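Local coordinates for protein GDP-perosamine synthase (Caulobacter crescentus, PDB 3BN1) that catalyses the pyridoxal phosphate-dependent transfer of an amino group from L-glutamate to GDP-4-keto-6-deoxy-D-mannose, making GDP-perosamine for the lipopolysaccharide O-antigen, at residues S85-T96 with V319-Y329; V286-L294 with A342-T352. All coordinates share one frame; numbering follows the deposited sequence.

Interaction 1: residues S85-T96 with V319-Y329; sequences SLTYIASANSVT and VFHPMHIMPPY. With AKG (2-oxoglutaric acid), chain G.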
loop_
_atom_site.group_PDB
_atom_site.type_symbol
_atom_site.label_atom_id
_atom_site.label_comp_id
_atom_site.label_asym_id
_atom_site.label_seq_id
_atom_site.Cartn_x
_atom_site.Cartn_y
_atom_site.Cartn_z
ATOM N N SER A 85 22.244 -10.587 3.630
ATOM C CA SER A 85 21.384 -11.677 4.125
ATOM C C SER A 85 20.785 -11.218 5.447
ATOM O O SER A 85 19.611 -11.471 5.699
ATOM C CB SER A 85 22.157 -12.966 4.398
ATOM O OG SER A 85 21.275 -14.063 4.594
ATOM N N LEU A 86 21.586 -10.507 6.261
ATOM C CA LEU A 86 21.093 -9.946 7.541
ATOM C C LEU A 86 20.343 -8.642 7.363
ATOM O O LEU A 86 20.962 -7.565 7.264
ATOM C CB LEU A 86 22.219 -9.724 8.542
ATOM C CG LEU A 86 21.720 -9.526 10.008
ATOM C CD1 LEU A 86 21.159 -10.849 10.564
ATOM C CD2 LEU A 86 22.839 -9.076 10.940
ATOM N N THR A 87 19.013 -8.748 7.318
ATOM C CA THR A 87 18.111 -7.590 7.103
ATOM C C THR A 87 16.663 -8.054 7.309
ATOM O O THR A 87 16.384 -9.268 7.413
ATOM C CB THR A 87 18.248 -6.936 5.692
ATOM O OG1 THR A 87 17.399 -5.776 5.593
ATOM C CG2 THR A 87 17.859 -7.884 4.562
ATOM N N TYR A 88 15.760 -7.084 7.262
ATOM C CA TYR A 88 14.342 -7.359 7.307
ATOM C C TYR A 88 13.980 -7.827 5.875
ATOM O O TYR A 88 14.493 -7.346 4.872
ATOM C CB TYR A 88 13.563 -6.098 7.683
ATOM C CG TYR A 88 12.103 -6.435 7.679
ATOM C CD1 TYR A 88 11.597 -7.405 8.558
ATOM C CD2 TYR A 88 11.251 -5.819 6.751
ATOM C CE1 TYR A 88 10.263 -7.671 8.587
ATOM C CE2 TYR A 88 9.931 -6.083 6.766
ATOM C CZ TYR A 88 9.458 -7.038 7.632
ATOM O OH TYR A 88 8.130 -7.345 7.566
ATOM N N ILE A 89 13.106 -8.819 5.793
ATOM C CA ILE A 89 12.886 -9.501 4.560
ATOM C C ILE A 89 12.359 -8.670 3.422
ATOM O O ILE A 89 12.525 -9.069 2.253
ATOM C CB ILE A 89 11.908 -10.627 4.739
ATOM C CG1 ILE A 89 12.048 -11.648 3.599
ATOM C CG2 ILE A 89 10.521 -10.023 4.965
ATOM C CD1 ILE A 89 11.314 -12.981 3.900
ATOM N N ALA A 90 11.744 -7.528 3.768
ATOM C CA ALA A 90 11.232 -6.619 2.758
ATOM C C ALA A 90 12.369 -6.189 1.841
ATOM O O ALA A 90 12.104 -5.956 0.647
ATOM C CB ALA A 90 10.514 -5.393 3.393
ATOM N N SER A 91 13.618 -6.184 2.331
ATOM C CA SER A 91 14.723 -5.746 1.483
ATOM C C SER A 91 14.845 -6.644 0.263
ATOM O O SER A 91 15.163 -6.205 -0.861
ATOM C CB SER A 91 16.067 -5.858 2.232
ATOM O OG SER A 91 15.988 -5.132 3.435
ATOM N N ALA A 92 14.775 -7.937 0.539
ATOM C CA ALA A 92 14.938 -8.932 -0.533
ATOM C C ALA A 92 13.650 -9.049 -1.283
ATOM O O ALA A 92 13.691 -9.233 -2.499
ATOM C CB ALA A 92 15.316 -10.311 0.081
ATOM N N ASN A 93 12.514 -9.023 -0.581
ATOM C CA ASN A 93 11.226 -9.215 -1.273
ATOM C C ASN A 93 11.009 -8.190 -2.336
ATOM O O ASN A 93 10.494 -8.455 -3.431
ATOM C CB ASN A 93 9.984 -9.186 -0.332
ATOM C CG ASN A 93 9.915 -10.440 0.561
ATOM O OD1 ASN A 93 10.554 -11.465 0.276
ATOM N ND2 ASN A 93 9.104 -10.371 1.623
ATOM N N SER A 94 11.423 -6.965 -2.003
ATOM C CA SER A 94 11.287 -5.848 -2.943
ATOM C C SER A 94 11.945 -6.138 -4.315
ATOM O O SER A 94 11.404 -5.813 -5.374
ATOM C CB SER A 94 11.740 -4.510 -2.283
ATOM O OG SER A 94 13.154 -4.385 -2.141
ATOM N N VAL A 95 13.079 -6.844 -4.303
ATOM C CA VAL A 95 13.809 -7.187 -5.524
ATOM C C VAL A 95 13.025 -8.309 -6.205
ATOM O O VAL A 95 12.756 -8.306 -7.418
ATOM C CB VAL A 95 15.246 -7.656 -5.158
ATOM C CG1 VAL A 95 16.048 -8.309 -6.306
ATOM C CG2 VAL A 95 15.994 -6.539 -4.440
ATOM N N THR A 96 12.578 -9.204 -5.345
ATOM C CA THR A 96 11.814 -10.304 -5.827
ATOM C C THR A 96 10.628 -9.802 -6.584
ATOM O O THR A 96 10.307 -10.362 -7.608
ATOM C CB THR A 96 11.363 -11.173 -4.679
ATOM O OG1 THR A 96 12.509 -11.923 -4.270
ATOM C CG2 THR A 96 10.349 -12.246 -5.172
ATOM N N VAL A 319 17.715 -10.680 16.687
ATOM C CA VAL A 319 18.202 -9.976 15.504
ATOM C C VAL A 319 17.557 -10.732 14.318
ATOM O O VAL A 319 17.303 -11.936 14.349
ATOM C CB VAL A 319 19.739 -10.019 15.477
ATOM C CG1 VAL A 319 20.291 -9.954 14.094
ATOM C CG2 VAL A 319 20.241 -8.829 16.323
ATOM N N PHE A 320 17.280 -10.029 13.248
ATOM C CA PHE A 320 16.641 -10.662 12.096
ATOM C C PHE A 320 17.282 -11.943 11.701
ATOM O O PHE A 320 18.517 -12.050 11.754
ATOM C CB PHE A 320 16.874 -9.756 10.903
ATOM C CG PHE A 320 16.283 -8.397 11.071
ATOM C CD1 PHE A 320 14.911 -8.258 11.110
ATOM C CD2 PHE A 320 17.092 -7.251 11.083
ATOM C CE1 PHE A 320 14.314 -7.033 11.253
ATOM C CE2 PHE A 320 16.501 -5.938 11.170
ATOM C CZ PHE A 320 15.129 -5.850 11.279
ATOM N N HIS A 321 16.460 -12.893 11.232
ATOM C CA HIS A 321 17.018 -14.172 10.774
ATOM C C HIS A 321 17.587 -13.896 9.426
ATOM O O HIS A 321 16.897 -13.288 8.608
ATOM C CB HIS A 321 15.937 -15.269 10.585
ATOM C CG HIS A 321 15.194 -15.600 11.830
ATOM N ND1 HIS A 321 15.804 -15.634 13.068
ATOM C CD2 HIS A 321 13.882 -15.855 12.047
ATOM C CE1 HIS A 321 14.901 -15.888 13.997
ATOM N NE2 HIS A 321 13.730 -16.048 13.404
ATOM N N PRO A 322 18.791 -14.412 9.155
ATOM C CA PRO A 322 19.368 -14.210 7.840
ATOM C C PRO A 322 18.388 -14.763 6.774
ATOM O O PRO A 322 17.782 -15.822 6.955
ATOM C CB PRO A 322 20.658 -15.035 7.917
ATOM C CG PRO A 322 21.100 -14.937 9.341
ATOM C CD PRO A 322 19.778 -14.973 10.114
ATOM N N MET A 323 18.294 -14.085 5.644
ATOM C CA MET A 323 17.356 -14.531 4.604
ATOM C C MET A 323 17.570 -15.977 4.214
ATOM O O MET A 323 16.642 -16.722 3.916
ATOM C CB MET A 323 17.672 -13.804 3.285
ATOM C CG MET A 323 17.500 -12.287 3.382
ATOM S SD MET A 323 15.802 -11.724 3.645
ATOM C CE MET A 323 15.619 -12.085 5.569
ATOM N N HIS A 324 18.837 -16.285 3.991
ATOM C CA HIS A 324 19.186 -17.588 3.438
ATOM C C HIS A 324 18.803 -18.724 4.373
ATOM O O HIS A 324 18.998 -19.893 4.049
ATOM C CB HIS A 324 20.717 -17.612 2.956
ATOM C CG HIS A 324 21.712 -17.654 4.076
ATOM N ND1 HIS A 324 21.898 -16.583 4.929
ATOM C CD2 HIS A 324 22.493 -18.658 4.561
ATOM C CE1 HIS A 324 22.777 -16.912 5.864
ATOM N NE2 HIS A 324 23.152 -18.169 5.666
ATOM N N ILE A 325 18.333 -18.403 5.578
ATOM C CA ILE A 325 18.015 -19.523 6.460
ATOM C C ILE A 325 16.510 -19.641 6.528
ATOM O O ILE A 325 16.014 -20.492 7.234
ATOM C CB ILE A 325 18.600 -19.514 7.894
ATOM C CG1 ILE A 325 17.922 -18.454 8.754
ATOM C CG2 ILE A 325 20.063 -19.216 7.885
ATOM C CD1 ILE A 325 18.270 -18.537 10.303
ATOM N N MET A 326 15.779 -18.812 5.798
ATOM C CA MET A 326 14.338 -18.974 5.831
ATOM C C MET A 326 13.858 -19.519 4.492
ATOM O O MET A 326 14.540 -19.306 3.512
ATOM C CB MET A 326 13.638 -17.683 6.242
ATOM C CG MET A 326 13.919 -17.332 7.683
ATOM S SD MET A 326 13.031 -15.908 8.178
ATOM C CE MET A 326 13.772 -14.619 7.204
ATOM N N PRO A 327 12.690 -20.179 4.435
ATOM C CA PRO A 327 12.237 -20.809 3.200
ATOM C C PRO A 327 12.301 -20.001 1.915
ATOM O O PRO A 327 12.747 -20.479 0.873
ATOM C CB PRO A 327 10.798 -21.192 3.522
ATOM C CG PRO A 327 10.841 -21.479 5.013
ATOM C CD PRO A 327 11.845 -20.545 5.586
ATOM N N PRO A 328 11.846 -18.762 1.951
ATOM C CA PRO A 328 11.844 -18.063 0.681
ATOM C C PRO A 328 13.216 -17.866 0.036
ATOM O O PRO A 328 13.290 -17.784 -1.181
ATOM C CB PRO A 328 11.090 -16.760 0.958
ATOM C CG PRO A 328 10.621 -16.846 2.255
ATOM C CD PRO A 328 11.177 -17.994 3.017
ATOM N N TYR A 329 14.298 -17.778 0.806
ATOM C CA TYR A 329 15.599 -17.456 0.219
ATOM C C TYR A 329 16.685 -18.466 0.507
ATOM O O TYR A 329 17.874 -18.225 0.289
ATOM C CB TYR A 329 16.042 -16.072 0.730
ATOM C CG TYR A 329 15.092 -15.029 0.148
ATOM C CD1 TYR A 329 14.981 -14.859 -1.244
ATOM C CD2 TYR A 329 14.246 -14.285 0.976
ATOM C CE1 TYR A 329 13.988 -13.989 -1.770
ATOM C CE2 TYR A 329 13.286 -13.420 0.457
ATOM C CZ TYR A 329 13.157 -13.285 -0.922
ATOM O OH TYR A 329 12.244 -12.440 -1.491
HETATM C C1 AKG G . 9.918 -5.007 12.681
HETATM O O1 AKG G . 9.150 -5.840 13.235
HETATM O O2 AKG G . 10.974 -4.624 13.242
HETATM C C2 AKG G . 9.568 -4.457 11.356
HETATM O O5 AKG G . 10.243 -3.567 10.877
HETATM C C3 AKG G . 8.385 -5.072 10.636
HETATM C C4 AKG G . 8.037 -4.293 9.387
HETATM C C5 AKG G . 6.635 -4.653 8.973
HETATM O O3 AKG G . 6.194 -4.140 7.909
HETATM O O4 AKG G . 5.905 -5.559 9.713
#

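Interaction 2: residues V286-L294 with A342-T352; sequences VFWMYTVRL and ACGVDGLNLPT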
loop_
_atom_site.group_PDB
_atom_site.type_symbol
_atom_site.label_atom_id
_atom_site.label_comp_id
_atom_site.label_asym_id
_atom_site.label_seq_id
_atom_site.Cartn_x
_atom_site.Cartn_y
_atom_site.Cartn_z
ATOM N N VAL A 286 21.629 6.563 15.144
ATOM C CA VAL A 286 20.382 6.959 15.772
ATOM C C VAL A 286 19.723 5.917 16.693
ATOM O O VAL A 286 18.790 6.240 17.439
ATOM C CB VAL A 286 19.411 7.645 14.808
ATOM C CG1 VAL A 286 20.002 8.994 14.269
ATOM C CG2 VAL A 286 18.948 6.666 13.762
ATOM N N PHE A 287 20.264 4.708 16.722
ATOM C CA PHE A 287 19.743 3.724 17.661
ATOM C C PHE A 287 18.245 3.382 17.616
ATOM O O PHE A 287 17.503 3.457 18.624
ATOM C CB PHE A 287 20.256 4.060 19.069
ATOM C CG PHE A 287 21.669 3.593 19.320
ATOM C CD1 PHE A 287 21.936 2.247 19.619
ATOM C CD2 PHE A 287 22.741 4.454 19.166
ATOM C CE1 PHE A 287 23.271 1.759 19.808
ATOM C CE2 PHE A 287 24.057 4.003 19.391
ATOM C CZ PHE A 287 24.330 2.649 19.687
ATOM N N TRP A 288 17.807 2.931 16.438
ATOM C CA TRP A 288 16.437 2.472 16.326
ATOM C C TRP A 288 16.233 1.386 17.417
ATOM O O TRP A 288 15.195 1.304 18.104
ATOM C CB TRP A 288 16.198 1.878 14.931
ATOM C CG TRP A 288 14.775 1.274 14.895
ATOM C CD1 TRP A 288 13.605 1.852 15.335
ATOM C CD2 TRP A 288 14.422 -0.015 14.387
ATOM N NE1 TRP A 288 12.542 0.956 15.165
ATOM C CE2 TRP A 288 13.028 -0.177 14.552
ATOM C CE3 TRP A 288 15.172 -1.098 13.917
ATOM C CZ2 TRP A 288 12.372 -1.371 14.232
ATOM C CZ3 TRP A 288 14.485 -2.258 13.507
ATOM C CH2 TRP A 288 13.107 -2.359 13.625
ATOM N N MET A 289 17.274 0.583 17.633
ATOM C CA MET A 289 17.267 -0.448 18.652
ATOM C C MET A 289 18.678 -0.595 19.152
ATOM O O MET A 289 19.611 -0.572 18.322
ATOM C CB MET A 289 16.956 -1.761 17.952
ATOM C CG MET A 289 15.589 -1.689 17.306
ATOM S SD MET A 289 14.461 -2.790 18.062
ATOM C CE MET A 289 14.511 -3.956 16.685
ATOM N N TYR A 290 18.796 -0.762 20.473
ATOM C CA TYR A 290 20.061 -1.041 21.168
ATOM C C TYR A 290 20.309 -2.568 21.137
ATOM O O TYR A 290 19.531 -3.334 21.720
ATOM C CB TYR A 290 20.026 -0.459 22.585
ATOM C CG TYR A 290 21.339 -0.520 23.276
ATOM C CD1 TYR A 290 21.755 -1.721 23.934
ATOM C CD2 TYR A 290 22.181 0.602 23.282
ATOM C CE1 TYR A 290 22.991 -1.775 24.620
ATOM C CE2 TYR A 290 23.416 0.558 23.979
ATOM C CZ TYR A 290 23.821 -0.625 24.603
ATOM O OH TYR A 290 25.050 -0.593 25.243
ATOM N N THR A 291 21.293 -2.988 20.322
ATOM C CA THR A 291 21.510 -4.396 20.006
ATOM C C THR A 291 22.800 -4.978 20.593
ATOM O O THR A 291 23.883 -4.505 20.289
ATOM C CB THR A 291 21.411 -4.630 18.424
ATOM O OG1 THR A 291 20.159 -4.147 17.895
ATOM C CG2 THR A 291 21.562 -6.110 17.995
ATOM N N VAL A 292 22.685 -5.993 21.457
ATOM C CA VAL A 292 23.874 -6.643 22.001
ATOM C C VAL A 292 23.978 -8.033 21.363
ATOM O O VAL A 292 23.003 -8.522 20.763
ATOM C CB VAL A 292 23.799 -6.925 23.539
ATOM C CG1 VAL A 292 23.833 -5.683 24.413
ATOM C CG2 VAL A 292 22.634 -7.800 23.936
ATOM N N ARG A 293 25.141 -8.672 21.524
ATOM C CA ARG A 293 25.334 -10.053 21.093
ATOM C C ARG A 293 25.718 -10.696 22.407
ATOM O O ARG A 293 26.533 -10.184 23.206
ATOM C CB ARG A 293 26.390 -10.287 19.993
ATOM C CG ARG A 293 26.066 -9.434 18.764
ATOM C CD ARG A 293 27.101 -9.572 17.651
ATOM N NE ARG A 293 27.283 -10.965 17.310
ATOM C CZ ARG A 293 28.184 -11.462 16.458
ATOM N NH1 ARG A 293 28.996 -10.654 15.800
ATOM N NH2 ARG A 293 28.274 -12.783 16.281
ATOM N N LEU A 294 24.978 -11.756 22.674
ATOM C CA LEU A 294 25.158 -12.497 23.886
ATOM C C LEU A 294 26.553 -13.057 23.901
ATOM O O LEU A 294 27.123 -13.427 22.858
ATOM C CB LEU A 294 24.116 -13.614 24.004
ATOM C CG LEU A 294 22.692 -13.069 24.091
ATOM C CD1 LEU A 294 21.943 -14.074 24.900
ATOM C CD2 LEU A 294 22.567 -11.660 24.689
ATOM N N ALA A 342 25.959 -16.030 12.502
ATOM C CA ALA A 342 26.422 -15.846 13.901
ATOM C C ALA A 342 25.615 -14.730 14.590
ATOM O O ALA A 342 25.126 -14.868 15.718
ATOM C CB ALA A 342 27.960 -15.449 13.914
ATOM N N CYS A 343 25.444 -13.623 13.879
ATOM C CA CYS A 343 24.696 -12.504 14.438
ATOM C C CYS A 343 23.259 -12.872 14.691
ATOM O O CYS A 343 22.701 -12.505 15.713
ATOM C CB CYS A 343 24.754 -11.276 13.568
ATOM S SG CYS A 343 26.415 -10.536 13.489
ATOM N N GLY A 344 22.687 -13.627 13.757
ATOM C CA GLY A 344 21.313 -14.085 13.904
ATOM C C GLY A 344 21.148 -14.983 15.118
ATOM O O GLY A 344 20.081 -15.020 15.749
ATOM N N VAL A 345 22.169 -15.783 15.393
ATOM C CA VAL A 345 22.151 -16.690 16.531
ATOM C C VAL A 345 22.223 -15.968 17.886
ATOM O O VAL A 345 21.411 -16.192 18.799
ATOM C CB VAL A 345 23.360 -17.635 16.419
ATOM C CG1 VAL A 345 23.625 -18.363 17.751
ATOM C CG2 VAL A 345 23.105 -18.606 15.294
ATOM N N ASP A 346 23.185 -15.064 18.011
ATOM C CA ASP A 346 23.416 -14.416 19.296
ATOM C C ASP A 346 22.879 -12.976 19.485
ATOM O O ASP A 346 22.993 -12.407 20.572
ATOM C CB ASP A 346 24.925 -14.595 19.683
ATOM C CG ASP A 346 25.862 -13.667 18.908
ATOM O OD1 ASP A 346 25.392 -12.686 18.314
ATOM O OD2 ASP A 346 27.099 -13.914 18.897
ATOM N N GLY A 347 22.285 -12.403 18.438
ATOM C CA GLY A 347 21.844 -11.022 18.441
ATOM C C GLY A 347 20.563 -10.757 19.195
ATOM O O GLY A 347 19.605 -11.487 19.020
ATOM N N LEU A 348 20.552 -9.727 20.043
ATOM C CA LEU A 348 19.334 -9.411 20.794
ATOM C C LEU A 348 19.012 -7.931 20.765
ATOM O O LEU A 348 19.794 -7.135 21.240
ATOM C CB LEU A 348 19.498 -9.799 22.266
ATOM C CG LEU A 348 18.300 -9.472 23.201
ATOM C CD1 LEU A 348 17.062 -10.324 22.778
ATOM C CD2 LEU A 348 18.681 -9.737 24.698
ATOM N N ASN A 349 17.834 -7.542 20.280
ATOM C CA ASN A 349 17.451 -6.110 20.285
ATOM C C ASN A 349 16.817 -5.818 21.618
ATOM O O ASN A 349 15.839 -6.492 21.937
ATOM C CB ASN A 349 16.353 -5.859 19.243
ATOM C CG ASN A 349 16.824 -6.106 17.851
ATOM O OD1 ASN A 349 16.150 -6.760 17.035
ATOM N ND2 ASN A 349 18.023 -5.612 17.571
ATOM N N LEU A 350 17.291 -4.788 22.326
ATOM C CA LEU A 350 16.742 -4.466 23.651
ATOM C C LEU A 350 15.790 -3.253 23.547
ATOM O O LEU A 350 15.914 -2.464 22.622
ATOM C CB LEU A 350 17.911 -4.031 24.555
ATOM C CG LEU A 350 18.913 -5.113 24.984
ATOM C CD1 LEU A 350 20.049 -4.550 25.875
ATOM C CD2 LEU A 350 18.045 -6.178 25.635
ATOM N N PRO A 351 14.863 -3.055 24.494
ATOM C CA PRO A 351 13.977 -1.878 24.424
ATOM C C PRO A 351 14.756 -0.560 24.213
ATOM O O PRO A 351 15.723 -0.212 24.932
ATOM C CB PRO A 351 13.283 -1.843 25.784
ATOM C CG PRO A 351 13.292 -3.282 26.230
ATOM C CD PRO A 351 14.616 -3.890 25.678
ATOM N N THR A 352 14.255 0.191 23.237
ATOM C CA THR A 352 14.845 1.464 22.838
ATOM C C THR A 352 13.741 2.261 22.205
ATOM O O THR A 352 13.271 1.936 21.113
ATOM C CB THR A 352 15.933 1.228 21.741
ATOM O OG1 THR A 352 16.521 -0.082 21.901
ATOM C CG2 THR A 352 17.023 2.254 21.870
HETATM O O HOH W 1 27.829 -15.204 20.948
#

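Interaction 1: residues S85-T96 with V319-Y329
Ser85 and Met323 are joined through the backbone: Met323 N donates to Ser85 O at 2.9 Å, from above the carbonyl plane. The Ser85 hydroxyl, set anti to its own N (chi1 -168°), meets His324 ND1 at 2.6 Å in the plane of the imidazole, while His324 NE2 is hydrogen-bonded to Glu341. From this pin the packing stays tight. The bend at chi2 (-66°) sets Met323 SD 3.8 Å from Ile89 CG1, and the one at chi3 swings CE against Thr87 O. Phe320 lays one ring face over the Thr87-Tyr88 peptide, with Tyr88 N above the ring centre, and its CE1 reaches Tyr88 CB.

Tyr329 closes the other end against helix 90-98. The Ala92 methyl lies over one ring face, a CH-pi contact 4.0 Å from the centroid, and Pro328 CB lies over the opposite face. Ile89 CG1 touches the ring edge. Tyr329 OH donates to Asn93 OD1 at 2.6 Å, in the carbonyl plane on a lone pair, and Thr96 OG1 lies 2.8 Å from Tyr329 OH. Packing thins at Ile89 CD1, whose neighbours Met326 CE and Pro328 CG are looser contacts. On the solvent side Ile325 and Pro327 are exposed; Pro327 touches Pro226, and Pro328 Phe225, of the second subunit.

Tyr88 leads from this interface into the active site of the aminotransferase fold. The 2-oxoglutarate lies over one face of its ring, with Tyr88 OH 3.4 Å from AKG C5, and is also hydrogen-bonded to Arg233 and Gln215 of the second subunit. The chemistry therefore divides: polar bonds fix Ser85 and Tyr329 near the two ends, and between them mainly apolar contacts hold the loop whose tyrosine lines the ligand pocket.

Interaction 2: residues V286-L294 with A342-T352
Val292 and Leu348 exchange both backbone bonds of an antiparallel pair, Leu348 N to Val292 O at 2.8 Å and Val292 N to Leu348 O at 3.1 Å. They place strands 290-294 and 347-350, whose N-to-C directions make 150°, at the centre of a small antiparallel sheet of four strands. Tyr290, Val292, Leu348 and Leu350 share one face; Tyr290 CD1 and Leu350 CD1 lie 3.8 Å apart, their side chains side by side. Thr291 and Asn349 point to the other face.

Near the C-terminal end of the strand, Arg293 grips Asp346, the last residue of the helix, side-on with two nitrogens. In this salt bridge Arg293 NE donates to the syn lone pair of Asp346 OD1 at 2.7 Å, almost in the guanidinium plane, and Arg293 NH2 to Asp346 OD2 at 3.1 Å; guanidinium and carboxylate planes stand 49° apart. The arginine chain bends at chi3 (54°), and Cys343 SG lies over one guanidinium face, while NH1 bonds Pro109 O.

In the next shell, helix 302-311 packs on Leu294 and Leu348, and the Tyr290 hydroxyl is held by Glu264. Trp288, part of the 2-oxoglutarate pocket, bonds Asn187 O through NE1. Beyond Leu350, Thr352 OG1 accepts from Tyr290 N at 2.8 Å and donates to Leu350 O at 2.6 Å.

From the N terminus, the chain first passes 85-96, after strand 80-84 of the seven-stranded mixed sheet, and meets its partner only after 222 intervening residues. It then enters 286-294, before interaction 1 has closed at 319-329; interaction 2 closes later still, at 342-352, over 47 residues. The contacts therefore cross and do not nest. Interaction 1 ties helix 90-98, which packs on strands 80-84 and 101-105 of the large sheet, to the loop following strand 317-318, whereas interaction 2 pairs strands within the small sheet. Their centres are about 17 Å apart, yet they touch: Val319 N and Gly347 O, 3.1 Å apart, probably form a hydrogen bond, and Val319 CG2 packs on Thr291 CG2.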